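Benzoylformate decarboxylase (Mycobacterium smegmatis, PDB 4Q9D) belongs to the thiamine pyrophosphate-dependent enzyme family and carries a magnesium ion at the metal site of its cofactor-binding fold. Local coordinates at residues Val363-Val367 with Leu509-Lys514. Sequence-based numbering, arbitrary orientation.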
# COMPACT_ATOMS: atom_id res chain seq x y z
N VAL B 363 -43.05 -5.24 -24.46
CA VAL B 363 -42.69 -5.59 -25.84
C VAL B 363 -41.50 -6.56 -25.89
O VAL B 363 -41.50 -7.51 -26.67
CB VAL B 363 -42.35 -4.36 -26.68
CG1 VAL B 363 -41.86 -4.79 -28.05
CG2 VAL B 363 -43.57 -3.44 -26.79
N LEU B 364 -40.49 -6.33 -25.06
CA LEU B 364 -39.32 -7.24 -25.05
C LEU B 364 -39.74 -8.65 -24.65
O LEU B 364 -39.30 -9.65 -25.26
CB LEU B 364 -38.27 -6.75 -24.05
CG LEU B 364 -37.26 -5.71 -24.48
CD1 LEU B 364 -36.46 -5.37 -23.23
CD2 LEU B 364 -36.35 -6.30 -25.56
N SER B 365 -40.57 -8.75 -23.61
CA SER B 365 -41.00 -10.08 -23.16
C SER B 365 -41.81 -10.81 -24.23
O SER B 365 -41.75 -12.04 -24.34
CB SER B 365 -41.80 -10.01 -21.87
OG SER B 365 -43.04 -9.38 -22.11
N ASN B 366 -42.55 -10.07 -25.05
CA ASN B 366 -43.28 -10.74 -26.14
C ASN B 366 -42.38 -11.34 -27.20
O ASN B 366 -42.75 -12.33 -27.83
CB ASN B 366 -44.25 -9.77 -26.82
CG ASN B 366 -45.36 -9.32 -25.90
OD1 ASN B 366 -45.72 -10.02 -24.96
ND2 ASN B 366 -45.89 -8.14 -26.16
N VAL B 367 -41.21 -10.73 -27.43
CA VAL B 367 -40.33 -11.22 -28.52
C VAL B 367 -39.04 -11.91 -28.06
O VAL B 367 -38.37 -12.58 -28.85
CB VAL B 367 -39.99 -10.10 -29.54
CG1 VAL B 367 -41.26 -9.40 -30.01
CG2 VAL B 367 -39.08 -9.09 -28.92
N LEU B 509 -40.91 -0.90 -32.35
CA LEU B 509 -40.02 -1.62 -31.43
C LEU B 509 -40.10 -3.12 -31.65
O LEU B 509 -39.09 -3.84 -31.77
CB LEU B 509 -40.35 -1.26 -29.96
CG LEU B 509 -39.52 -2.01 -28.90
CD1 LEU B 509 -38.00 -1.81 -29.13
CD2 LEU B 509 -39.93 -1.52 -27.53
N GLU B 510 -41.32 -3.61 -31.76
CA GLU B 510 -41.52 -5.04 -31.90
C GLU B 510 -40.94 -5.51 -33.21
O GLU B 510 -40.28 -6.56 -33.28
CB GLU B 510 -43.01 -5.38 -31.83
CG GLU B 510 -43.34 -6.84 -32.04
CD GLU B 510 -44.84 -7.05 -32.33
OE1 GLU B 510 -45.62 -6.07 -32.27
OE2 GLU B 510 -45.23 -8.19 -32.63
N ALA B 511 -41.20 -4.74 -34.26
CA ALA B 511 -40.76 -5.14 -35.58
C ALA B 511 -39.24 -5.08 -35.69
O ALA B 511 -38.61 -5.96 -36.28
CB ALA B 511 -41.42 -4.27 -36.67
N GLU B 512 -38.64 -4.02 -35.15
CA GLU B 512 -37.17 -3.87 -35.21
C GLU B 512 -36.49 -4.95 -34.36
O GLU B 512 -35.41 -5.44 -34.71
CB GLU B 512 -36.77 -2.47 -34.76
CG GLU B 512 -37.22 -1.38 -35.73
CD GLU B 512 -36.49 -1.44 -37.07
OE1 GLU B 512 -35.51 -2.20 -37.21
OE2 GLU B 512 -36.89 -0.69 -37.99
N LEU B 513 -37.14 -5.33 -33.26
CA LEU B 513 -36.65 -6.40 -32.39
C LEU B 513 -36.60 -7.72 -33.14
O LEU B 513 -35.59 -8.44 -33.09
CB LEU B 513 -37.51 -6.51 -31.11
CG LEU B 513 -37.08 -5.62 -29.93
CD1 LEU B 513 -38.10 -5.65 -28.75
CD2 LEU B 513 -35.66 -6.02 -29.47
N LYS B 514 -37.68 -8.03 -33.86
CA LYS B 514 -37.72 -9.25 -34.66
C LYS B 514 -36.67 -9.23 -35.75
O LYS B 514 -36.02 -10.24 -36.01
CB LYS B 514 -39.09 -9.46 -35.29
CG LYS B 514 -40.21 -9.77 -34.29
CD LYS B 514 -41.59 -9.87 -34.99
CE LYS B 514 -42.71 -10.18 -33.98
NZ LYS B 514 -44.09 -9.93 -34.52
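L513 meets three side chains of the facing helix through CD1, which lies 3.6 Å from V367 CG2 and also touches L364 CD2 and V363 CG1. Its CB backs the same V367 methyl, and its CD2 lies farther off, 4.0 Å from L364 CD2. Against both V367 and L364 the leucine runs at about a right angle. One turn back, V363 CG1 reaches L509 CG at 3.7 Å and also grazes E510 CB; with CG1 anti to the backbone N (chi1 175°), this methyl is set against both residues. V367 divides its methyls, CG2 going to L513 while CG1 rests 3.9 Å from the CG methylene of E510. That glutamate is extended, and K514 NZ, one turn along the same helix, donates a 2.8 Å hydrogen bond to E510 OE2, closing a salt bridge in which the ammonium arrives from above the carboxylate plane. The axes of the two short segments come within 9.8 Å, their directions 39° apart. Beneath them lies the parallel sheet of the C-terminal TPP-binding domain: L364 also touches V429, L509 touches V527, and L513 touches L525. Since no hydrogen bond or salt bridge links 363-367 to 509-514, these segments are joined through apolar contact, and the ion pair stays within 509-514, bordering the hydrocarbon layer.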